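Local coordinates for uncharacterized protein (Pyrococcus furiosus, PDB 4XLZ), which removes an acetyl group from N,N'-diacetylchitobiose, acting as a metal-dependent deacetylase of carbohydrate esterase family 14, at the interface of chains A and B and the interface of chains A and C. Residues are numbered along the deposited sequence; one frame, centred on the assembly and turned at random. Chains: chain A/B/C, Uncharacterized protein.

Contact 1: the interface of chains A and B. Residues chain A 142, 159-160, 258; chain B 145-148.
B:Tyr145 lays its alpha carbon over one face of the A:Trp142 indole, 3.8 Å from CA to the centroid of the six-membered ring. The two aromatic planes are 73° apart, so the phenol ring meets the indole edge to face, with its CD1 nearest CE3 of A:Trp142. At the rim of the same indole, in its plane, sit the hydroxyl of B:Ser147 and the carbonyl oxygen of B:Glu146. A water joins the latter to the indole N-H, lying 2.8 Å from NE1 of A:Trp142. A direct backbone-to-backbone hydrogen bond also crosses: N of B:Ser147 donates to O of A:Tyr258 at 2.8 Å. The B:Ser147 side chain is wedged beside it, its CB against CG2 of A:Ile159 and its OG at the edge of the A:Tyr258 ring. A second water connects the carboxylate oxygen OE2 of A:Glu160 to O of B:Ser147.

One shell out, the chain B loop braces itself. OG of B:Ser147, held beside its own backbone N (chi1 -63°), reaches back to O of B:Tyr145 at 3.0 Å. This loop runs into the HPDH motif, whose last histidine is a metal ligand, so the neighbouring chain may help shape the rim of the active site. B:Glu146 stiffens the same turn: its OE2 accepts N of B:His148 at 2.9 Å through the lone pair pointing away from the other carboxylate oxygen.

Contact 2: the interface of chains A and B. Residues chain A 194, 251, 253, 264-265; chain B 145.
B:Tyr145 has a positive phi of 68°, in the left-handed region, and from this turn its side chain reaches among A:Arg251, A:Met253 and A:Ala264, with 99 Å² of the tyrosine hidden. The guanidinium of A:Arg251 comes from the opposite direction and lies nearly parallel to the phenol ring, the planes 13° apart. It overlaps the hydroxyl end: OH of B:Tyr145 is 3.1 Å from NE of A:Arg251, but it sits above the guanidinium plane, so this pair is at best a poorly directed hydrogen bond and mainly a face-to-face contact. The arginine gets there by a straight chain from CG to NE, with CG opposite the backbone N (chi1 -176°). Its rotation is fixed from within chain A: NH1 of A:Arg251 donates to O of A:Lys194 at 3.0 Å, almost exactly in the guanidinium plane, and the A:Ala264 carbonyl oxygen also lies at the edge in that plane.

Selenomethionine A:Met253 covers the same ring face nearer CG, its CE 3.7 Å from CD1 of B:Tyr145. The methyl of A:Ala264 closes on the CD2 rim, CB to CD2 of B:Tyr145 being 3.7 Å, while A:Lys194 passes its CB and CG across the hydroxyl tip. The pocket is built from 3-10 helix 264-266, the loop before strand 197-200 and the segment following strand 247-250; the tyrosine comes from the chain B loop between strand 135-139 and helix 149-164.

Contact 3: the interface of chains A and C. Residues chain A 126, 171, 173-174, 177, 179; chain C 126, 174, 177.
A:Lys126 and C:Lys126 exchange salt bridges with the aspartates opposite, giving a two-fold pair of contacts. NZ of A:Lys126 donates to OD2 of C:Asp174 at 2.7 Å, and NZ of C:Lys126 donates to OD2 of A:Asp174 at 2.7 Å. Each ammonium arrives out of the carboxylate plane, by 35° at C:Asp174 and 38° at A:Asp174, and each lysine crosses its aspartate at about a right angle. The chains run out from the helix and then bend at the third torsion (69° in A:Lys126), which turns the ammonium towards the acid. NZ of A:Lys126 lies 4.9 Å from NZ of C:Lys126; the paired carboxylates probably offset their like charges.

This charged part is the close-fitting one, together with A:Ile173, whose CG2 methyl meets CE of C:Lys126 at 3.7 Å. The surrounding apolar contacts are looser. CD1 of C:Ile177 lies across the lysine chain, 3.9 Å from CD of A:Lys126, and A:Ile177 does the same to C:Lys126. A:Leu179 adds its CD1 against CD1 of C:Ile177 at 4.1 Å.

Helix 118-131 of each chain supplies the lysine; the short helix 172-176 supplies the aspartate, with the isoleucine at 177 in the loop just after it.

Contact 4: the interface of chains A and B. Residues chain A 256, 259-263; chain B 227, 230, 234.
B:Phe230 lies at the apolar centre, its ring filled in from both faces. CG of A:Leu256 stands over the middle of one face, with the branch CD2 of A:Leu256 pressing on CD1 of B:Phe230 at 3.5 Å; CG2 of B:Val234, one turn along the same helix, covers the opposite face towards the rim. The phenylalanine's CG points away from its backbone N (chi1 179°), which carries the ring out from helix 221-240 towards chain A.

Around this centre the other branch of A:Leu256 turns to B:Trp227, CD1 lying 3.8 Å from CZ2. A:Ile260 meets the next stretch of the same six-membered ring, its CD1 3.8 Å from CH2 of B:Trp227, while its CG1 touches the CE2 side of the phenylalanine. B:Val234 is met from the other flank: its CG2 is 3.8 Å from CE1 of A:Phe263, and A:Pro262 crosses the valine at about a right angle.

The polar rim belongs to the chain A loop after 3-10 helix 255-258. OG1 of A:Thr261 lies 3.5 Å from CE1 of B:Phe230, displaced from the ring plane to the A:Leu256 side, and the A:Ile260 carbonyl oxygen comes near CZ. CG2 of A:Ile260 rests over the centre of the A:His259 imidazole. That turn is tied by OG1 of A:Thr261, which donates to O of A:His259 at 2.9 Å from 45° above the carbonyl plane.

Contact 1: the interface of chains A and B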
loop_
_atom_site.group_PDB
_atom_site.type_symbol
_atom_site.label_atom_id
_atom_site.label_comp_id
_atom_site.label_asym_id
_atom_site.label_seq_id
_atom_site.Cartn_x
_atom_site.Cartn_y
_atom_site.Cartn_z
ATOM N N TRP A 142 -5.418 19.040 -13.825
ATOM C CA TRP A 142 -4.188 19.730 -14.288
ATOM C C TRP A 142 -4.249 21.214 -13.936
ATOM O O TRP A 142 -3.351 21.990 -14.405
ATOM C CB TRP A 142 -4.077 19.631 -15.797
ATOM C CG TRP A 142 -3.880 18.143 -16.190
ATOM C CD1 TRP A 142 -2.730 17.399 -16.041
ATOM C CD2 TRP A 142 -4.900 17.292 -16.739
ATOM N NE1 TRP A 142 -2.982 16.091 -16.497
ATOM C CE2 TRP A 142 -4.296 16.014 -16.940
ATOM C CE3 TRP A 142 -6.208 17.519 -17.161
ATOM C CZ2 TRP A 142 -5.012 14.930 -17.511
ATOM C CZ3 TRP A 142 -6.964 16.419 -17.659
ATOM C CH2 TRP A 142 -6.329 15.165 -17.845
ATOM N N ILE A 159 -12.022 11.066 -14.668
ATOM C CA ILE A 159 -11.752 10.915 -16.096
ATOM C C ILE A 159 -11.551 9.414 -16.356
ATOM O O ILE A 159 -12.080 8.844 -17.300
ATOM C CB ILE A 159 -10.511 11.711 -16.496
ATOM C CG1 ILE A 159 -10.879 13.187 -16.368
ATOM C CG2 ILE A 159 -10.122 11.380 -17.963
ATOM C CD1 ILE A 159 -9.597 14.111 -16.438
ATOM N N GLU A 160 -10.695 8.789 -15.534
ATOM C CA GLU A 160 -10.381 7.331 -15.702
ATOM C C GLU A 160 -11.632 6.538 -15.604
ATOM O O GLU A 160 -11.842 5.543 -16.387
ATOM C CB GLU A 160 -9.400 6.930 -14.618
ATOM C CG GLU A 160 -8.062 7.625 -14.851
ATOM C CD GLU A 160 -7.217 7.724 -13.520
ATOM O OE1 GLU A 160 -7.558 7.118 -12.496
ATOM O OE2 GLU A 160 -6.222 8.509 -13.541
ATOM N N TYR A 258 -7.889 12.977 -24.494
ATOM C CA TYR A 258 -7.396 12.632 -23.127
ATOM C C TYR A 258 -6.348 11.595 -23.258
ATOM O O TYR A 258 -5.966 11.046 -22.158
ATOM C CB TYR A 258 -8.615 12.125 -22.302
ATOM C CG TYR A 258 -9.629 13.178 -21.854
ATOM C CD1 TYR A 258 -9.462 13.809 -20.676
ATOM C CD2 TYR A 258 -10.672 13.498 -22.741
ATOM C CE1 TYR A 258 -10.365 14.815 -20.300
ATOM C CE2 TYR A 258 -11.615 14.461 -22.371
ATOM C CZ TYR A 258 -11.456 15.046 -21.176
ATOM O OH TYR A 258 -12.404 15.985 -20.736
ATOM N N TYR B 145 -2.627 16.520 -20.795
ATOM C CA TYR B 145 -3.978 15.884 -20.773
ATOM C C TYR B 145 -3.895 14.349 -20.911
ATOM O O TYR B 145 -4.902 13.697 -21.084
ATOM C CB TYR B 145 -4.884 16.454 -21.935
ATOM C CG TYR B 145 -5.129 17.929 -21.706
ATOM C CD1 TYR B 145 -5.899 18.309 -20.631
ATOM C CD2 TYR B 145 -4.523 18.885 -22.515
ATOM C CE1 TYR B 145 -6.076 19.684 -20.341
ATOM C CE2 TYR B 145 -4.698 20.269 -22.259
ATOM C CZ TYR B 145 -5.514 20.624 -21.165
ATOM O OH TYR B 145 -5.658 21.965 -20.851
ATOM N N GLU B 146 -2.675 13.781 -20.724
ATOM C CA GLU B 146 -2.607 12.317 -20.781
ATOM C C GLU B 146 -3.334 11.759 -19.558
ATOM O O GLU B 146 -2.889 11.981 -18.418
ATOM C CB GLU B 146 -1.139 11.851 -20.749
ATOM C CG GLU B 146 -1.002 10.326 -20.693
ATOM C CD GLU B 146 -1.856 9.643 -21.773
ATOM O OE1 GLU B 146 -1.440 9.839 -22.955
ATOM O OE2 GLU B 146 -2.784 8.916 -21.470
ATOM N N SER B 147 -4.409 10.998 -19.777
ATOM C CA SER B 147 -5.278 10.539 -18.716
ATOM C C SER B 147 -5.151 9.064 -18.401
ATOM O O SER B 147 -5.865 8.569 -17.493
ATOM C CB SER B 147 -6.717 10.773 -19.156
ATOM O OG SER B 147 -6.802 12.245 -19.305
ATOM N N HIS B 148 -4.190 8.341 -19.034
ATOM C CA HIS B 148 -4.068 6.906 -18.708
ATOM C C HIS B 148 -2.910 6.750 -17.676
ATOM O O HIS B 148 -1.742 7.039 -18.031
ATOM C CB HIS B 148 -3.710 6.116 -20.011
ATOM C CG HIS B 148 -4.095 4.685 -19.856
ATOM N ND1 HIS B 148 -3.766 3.933 -18.744
ATOM C CD2 HIS B 148 -4.867 3.902 -20.631
ATOM C CE1 HIS B 148 -4.332 2.721 -18.848
ATOM N NE2 HIS B 148 -5.009 2.668 -20.020
HETATM O O HOH W 1 -1.306 13.892 -17.175
HETATM O O HOH W 2 -6.147 10.406 -15.543
#

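Contact 2: the interface of chains A and B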
loop_
_atom_site.group_PDB
_atom_site.type_symbol
_atom_site.label_atom_id
_atom_site.label_comp_id
_atom_site.label_asym_id
_atom_site.label_seq_id
_atom_site.Cartn_x
_atom_site.Cartn_y
_atom_site.Cartn_z
ATOM N N LYS A 194 -8.034 26.484 -18.157
ATOM C CA LYS A 194 -8.083 26.461 -19.635
ATOM C C LYS A 194 -9.505 26.169 -20.091
ATOM O O LYS A 194 -9.806 25.172 -20.780
ATOM C CB LYS A 194 -7.090 25.399 -20.206
ATOM C CG LYS A 194 -5.598 25.811 -20.000
ATOM C CD LYS A 194 -5.224 26.978 -20.949
ATOM C CE LYS A 194 -3.745 27.399 -20.778
ATOM N NZ LYS A 194 -3.584 28.570 -21.673
ATOM N N ARG A 251 -13.818 22.978 -19.247
ATOM C CA ARG A 251 -13.031 22.499 -20.350
ATOM C C ARG A 251 -13.624 21.176 -20.830
ATOM O O ARG A 251 -13.878 20.260 -20.095
ATOM C CB ARG A 251 -11.545 22.234 -19.952
ATOM C CG ARG A 251 -10.722 21.824 -21.165
ATOM C CD ARG A 251 -9.254 21.741 -20.822
ATOM N NE ARG A 251 -8.503 21.365 -22.036
ATOM C CZ ARG A 251 -8.192 22.222 -22.994
ATOM N NH1 ARG A 251 -8.517 23.534 -22.879
ATOM N NH2 ARG A 251 -7.467 21.756 -24.067
HETATM N N MSE A 253 -13.343 18.367 -24.155
HETATM C CA MSE A 253 -12.514 17.945 -25.277
HETATM C C MSE A 253 -13.112 16.601 -25.788
HETATM O O MSE A 253 -13.836 15.892 -25.082
HETATM C CB MSE A 253 -11.077 17.546 -24.804
HETATM C CG MSE A 253 -10.314 18.705 -24.106
HETATM SE SE MSE A 253 -8.458 18.302 -23.867
HETATM C CE MSE A 253 -8.775 16.858 -22.483
ATOM N N ALA A 264 -3.447 18.429 -27.922
ATOM C CA ALA A 264 -4.622 18.627 -27.151
ATOM C C ALA A 264 -4.745 20.032 -26.553
ATOM O O ALA A 264 -5.921 20.471 -26.366
ATOM C CB ALA A 264 -4.674 17.555 -25.978
ATOM N N ASP A 265 -3.651 20.737 -26.349
ATOM C CA ASP A 265 -3.773 22.136 -25.887
ATOM C C ASP A 265 -4.156 23.148 -26.954
ATOM O O ASP A 265 -4.244 24.350 -26.654
ATOM C CB ASP A 265 -2.472 22.485 -25.220
ATOM C CG ASP A 265 -1.337 22.786 -26.244
ATOM O OD1 ASP A 265 -1.332 22.421 -27.443
ATOM O OD2 ASP A 265 -0.295 23.307 -25.712
ATOM N N TYR B 145 -2.627 16.520 -20.795
ATOM C CA TYR B 145 -3.978 15.884 -20.773
ATOM C C TYR B 145 -3.895 14.349 -20.911
ATOM O O TYR B 145 -4.902 13.697 -21.084
ATOM C CB TYR B 145 -4.884 16.454 -21.935
ATOM C CG TYR B 145 -5.129 17.929 -21.706
ATOM C CD1 TYR B 145 -5.899 18.309 -20.631
ATOM C CD2 TYR B 145 -4.523 18.885 -22.515
ATOM C CE1 TYR B 145 -6.076 19.684 -20.341
ATOM C CE2 TYR B 145 -4.698 20.269 -22.259
ATOM C CZ TYR B 145 -5.514 20.624 -21.165
ATOM O OH TYR B 145 -5.658 21.965 -20.851
#

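Contact 3: the interface of chains A and C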
loop_
_atom_site.group_PDB
_atom_site.type_symbol
_atom_site.label_atom_id
_atom_site.label_comp_id
_atom_site.label_asym_id
_atom_site.label_seq_id
_atom_site.Cartn_x
_atom_site.Cartn_y
_atom_site.Cartn_z
ATOM N N LYS A 126 -19.299 1.920 -10.510
ATOM C CA LYS A 126 -20.604 1.279 -10.108
ATOM C C LYS A 126 -21.710 2.324 -10.234
ATOM O O LYS A 126 -22.795 2.057 -10.774
ATOM C CB LYS A 126 -20.462 0.913 -8.609
ATOM C CG LYS A 126 -21.711 0.173 -8.117
ATOM C CD LYS A 126 -21.420 -0.778 -6.810
ATOM C CE LYS A 126 -21.145 0.023 -5.704
ATOM N NZ LYS A 126 -20.569 -1.045 -4.675
ATOM N N SER A 171 -13.896 -4.054 -13.314
ATOM C CA SER A 171 -14.930 -4.284 -12.295
ATOM C C SER A 171 -16.049 -5.224 -12.766
ATOM O O SER A 171 -17.220 -4.887 -12.823
ATOM C CB SER A 171 -15.427 -2.931 -11.755
ATOM O OG SER A 171 -15.927 -3.132 -10.449
ATOM N N ILE A 173 -17.572 -7.761 -11.634
ATOM C CA ILE A 173 -18.708 -8.290 -10.857
ATOM C C ILE A 173 -19.923 -7.370 -11.123
ATOM O O ILE A 173 -21.077 -7.822 -11.026
ATOM C CB ILE A 173 -18.366 -8.364 -9.387
ATOM C CG1 ILE A 173 -17.189 -9.302 -9.228
ATOM C CG2 ILE A 173 -19.532 -9.045 -8.598
ATOM C CD1 ILE A 173 -17.295 -10.717 -9.919
ATOM N N ASP A 174 -19.740 -6.085 -11.490
ATOM C CA ASP A 174 -20.890 -5.229 -11.849
ATOM C C ASP A 174 -21.667 -5.882 -12.972
ATOM O O ASP A 174 -22.866 -5.917 -12.839
ATOM C CB ASP A 174 -20.303 -3.875 -12.380
ATOM C CG ASP A 174 -19.892 -2.925 -11.314
ATOM O OD1 ASP A 174 -19.295 -1.849 -11.740
ATOM O OD2 ASP A 174 -20.125 -3.169 -10.081
ATOM N N ILE A 177 -23.765 -8.824 -11.870
ATOM C CA ILE A 177 -24.982 -8.547 -11.072
ATOM C C ILE A 177 -25.931 -7.652 -11.820
ATOM O O ILE A 177 -26.929 -7.243 -11.214
ATOM C CB ILE A 177 -24.729 -7.957 -9.719
ATOM C CG1 ILE A 177 -23.998 -6.562 -9.770
ATOM C CG2 ILE A 177 -23.747 -8.883 -8.915
ATOM C CD1 ILE A 177 -24.262 -5.688 -8.550
ATOM N N LEU A 179 -25.276 -4.745 -13.776
ATOM C CA LEU A 179 -24.847 -3.345 -14.106
ATOM C C LEU A 179 -23.982 -3.371 -15.334
ATOM O O LEU A 179 -22.741 -3.642 -15.246
ATOM C CB LEU A 179 -24.057 -2.653 -12.926
ATOM C CG LEU A 179 -24.810 -2.531 -11.646
ATOM C CD1 LEU A 179 -23.684 -2.013 -10.668
ATOM C CD2 LEU A 179 -25.853 -1.358 -11.939
ATOM N N LYS C 126 -20.695 -7.370 -2.086
ATOM C CA LYS C 126 -21.612 -7.038 -3.218
ATOM C C LYS C 126 -22.324 -8.327 -3.632
ATOM O O LYS C 126 -23.579 -8.347 -3.835
ATOM C CB LYS C 126 -20.757 -6.448 -4.346
ATOM C CG LYS C 126 -21.591 -6.083 -5.625
ATOM C CD LYS C 126 -20.917 -4.945 -6.566
ATOM C CE LYS C 126 -19.839 -5.628 -7.265
ATOM N NZ LYS C 126 -19.097 -4.392 -7.938
ATOM N N ASP C 174 -23.543 0.193 -2.155
ATOM C CA ASP C 174 -24.405 -0.965 -2.487
ATOM C C ASP C 174 -25.832 -0.576 -2.005
ATOM O O ASP C 174 -26.736 -0.813 -2.791
ATOM C CB ASP C 174 -23.925 -2.154 -1.631
ATOM C CG ASP C 174 -22.759 -2.877 -2.188
ATOM O OD1 ASP C 174 -22.296 -3.799 -1.414
ATOM O OD2 ASP C 174 -22.338 -2.562 -3.320
ATOM N N ILE C 177 -27.620 1.846 -4.317
ATOM C CA ILE C 177 -28.048 1.357 -5.638
ATOM C C ILE C 177 -28.988 0.218 -5.491
ATOM O O ILE C 177 -29.325 -0.366 -6.525
ATOM C CB ILE C 177 -26.935 0.952 -6.568
ATOM C CG1 ILE C 177 -26.113 -0.256 -5.998
ATOM C CG2 ILE C 177 -25.914 2.149 -6.826
ATOM C CD1 ILE C 177 -25.337 -1.014 -7.088
#

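Contact 4: the interface of chains A and B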
loop_
_atom_site.group_PDB
_atom_site.type_symbol
_atom_site.label_atom_id
_atom_site.label_comp_id
_atom_site.label_asym_id
_atom_site.label_seq_id
_atom_site.Cartn_x
_atom_site.Cartn_y
_atom_site.Cartn_z
ATOM N N LEU A 256 -10.972 11.271 -27.383
ATOM C CA LEU A 256 -9.614 10.885 -27.905
ATOM C C LEU A 256 -8.546 11.778 -27.330
ATOM O O LEU A 256 -7.410 11.325 -27.162
ATOM C CB LEU A 256 -9.681 11.078 -29.466
ATOM C CG LEU A 256 -8.524 10.599 -30.230
ATOM C CD1 LEU A 256 -8.686 9.098 -30.307
ATOM C CD2 LEU A 256 -8.743 11.162 -31.773
ATOM N N HIS A 259 -5.811 11.276 -24.429
ATOM C CA HIS A 259 -4.806 10.188 -24.436
ATOM C C HIS A 259 -3.944 10.339 -25.653
ATOM O O HIS A 259 -4.520 10.522 -26.777
ATOM C CB HIS A 259 -5.602 8.874 -24.459
ATOM C CG HIS A 259 -4.790 7.628 -24.418
ATOM N ND1 HIS A 259 -3.815 7.417 -23.418
ATOM C CD2 HIS A 259 -4.794 6.495 -25.191
ATOM C CE1 HIS A 259 -3.325 6.182 -23.551
ATOM N NE2 HIS A 259 -3.887 5.616 -24.623
ATOM N N ILE A 260 -2.640 10.255 -25.472
ATOM C CA ILE A 260 -1.661 10.290 -26.559
ATOM C C ILE A 260 -1.922 11.354 -27.638
ATOM O O ILE A 260 -1.531 11.119 -28.835
ATOM C CB ILE A 260 -1.384 8.886 -27.202
ATOM C CG1 ILE A 260 -2.601 8.356 -27.983
ATOM C CG2 ILE A 260 -0.921 7.855 -26.075
ATOM C CD1 ILE A 260 -2.185 7.116 -28.823
ATOM N N THR A 261 -2.343 12.556 -27.241
ATOM C CA THR A 261 -2.704 13.542 -28.295
ATOM C C THR A 261 -1.767 14.721 -28.080
ATOM O O THR A 261 -1.992 15.580 -27.155
ATOM C CB THR A 261 -4.185 13.971 -28.136
ATOM O OG1 THR A 261 -5.012 12.876 -28.455
ATOM C CG2 THR A 261 -4.537 15.079 -29.149
ATOM N N PRO A 262 -0.772 14.927 -28.987
ATOM C CA PRO A 262 0.242 15.952 -28.720
ATOM C C PRO A 262 -0.240 17.359 -29.000
ATOM O O PRO A 262 0.476 18.318 -28.643
ATOM C CB PRO A 262 1.407 15.537 -29.633
ATOM C CG PRO A 262 0.758 14.785 -30.730
ATOM C CD PRO A 262 -0.444 14.043 -30.118
ATOM N N PHE A 263 -1.455 17.518 -29.547
ATOM C CA PHE A 263 -1.963 18.908 -29.798
ATOM C C PHE A 263 -3.269 19.153 -29.071
ATOM O O PHE A 263 -4.120 19.959 -29.431
ATOM C CB PHE A 263 -2.182 19.057 -31.375
ATOM C CG PHE A 263 -2.754 17.818 -32.019
ATOM C CD1 PHE A 263 -1.971 16.941 -32.781
ATOM C CD2 PHE A 263 -4.141 17.500 -31.910
ATOM C CE1 PHE A 263 -2.591 15.821 -33.397
ATOM C CE2 PHE A 263 -4.717 16.332 -32.457
ATOM C CZ PHE A 263 -3.889 15.512 -33.235
ATOM N N TRP B 227 -9.125 6.096 -36.064
ATOM C CA TRP B 227 -7.650 6.025 -35.767
ATOM C C TRP B 227 -6.730 6.281 -36.971
ATOM O O TRP B 227 -5.679 6.893 -36.811
ATOM C CB TRP B 227 -7.295 4.659 -35.081
ATOM C CG TRP B 227 -7.676 4.951 -33.583
ATOM C CD1 TRP B 227 -8.985 5.007 -32.996
ATOM C CD2 TRP B 227 -6.747 5.128 -32.511
ATOM N NE1 TRP B 227 -8.851 5.359 -31.645
ATOM C CE2 TRP B 227 -7.515 5.469 -31.344
ATOM C CE3 TRP B 227 -5.372 5.248 -32.490
ATOM C CZ2 TRP B 227 -6.876 5.710 -30.081
ATOM C CZ3 TRP B 227 -4.722 5.421 -31.246
ATOM C CH2 TRP B 227 -5.475 5.718 -30.097
ATOM N N PHE B 230 -6.640 10.004 -37.090
ATOM C CA PHE B 230 -5.797 10.477 -35.938
ATOM C C PHE B 230 -4.303 10.295 -36.125
ATOM O O PHE B 230 -3.530 11.246 -35.974
ATOM C CB PHE B 230 -6.315 9.725 -34.677
ATOM C CG PHE B 230 -5.500 10.096 -33.370
ATOM C CD1 PHE B 230 -5.426 11.370 -32.897
ATOM C CD2 PHE B 230 -4.986 9.070 -32.657
ATOM C CE1 PHE B 230 -4.705 11.693 -31.714
ATOM C CE2 PHE B 230 -4.278 9.379 -31.489
ATOM C CZ PHE B 230 -4.178 10.674 -31.053
ATOM N N VAL B 234 -1.428 13.139 -36.360
ATOM C CA VAL B 234 -0.222 13.232 -35.514
ATOM C C VAL B 234 1.084 13.223 -36.296
ATOM O O VAL B 234 2.014 13.979 -35.961
ATOM C CB VAL B 234 -0.289 12.048 -34.493
ATOM C CG1 VAL B 234 0.990 11.934 -33.677
ATOM C CG2 VAL B 234 -1.492 12.206 -33.521
#

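Contacts 1, 2 and 4 form one continuous A/B interface: the C-alpha centres of contacts 1 and 2 are about 10 Å apart, and contact 4 lies about 12 Å from each. B:Tyr145 belongs to contacts 1 and 2, while 3-10 helix 255-258 of chain A serves contacts 1 and 4. Contact 3 is separate, its centre about 24 Å from that of contact 1 and 32 Å from those of contacts 2 and 4. Of the interfaces given, A/B is not an exact two-fold and A/C is two-fold; together they could build the six-chain deposited assembly, perhaps as paired trimers, though these contacts alone cannot show it.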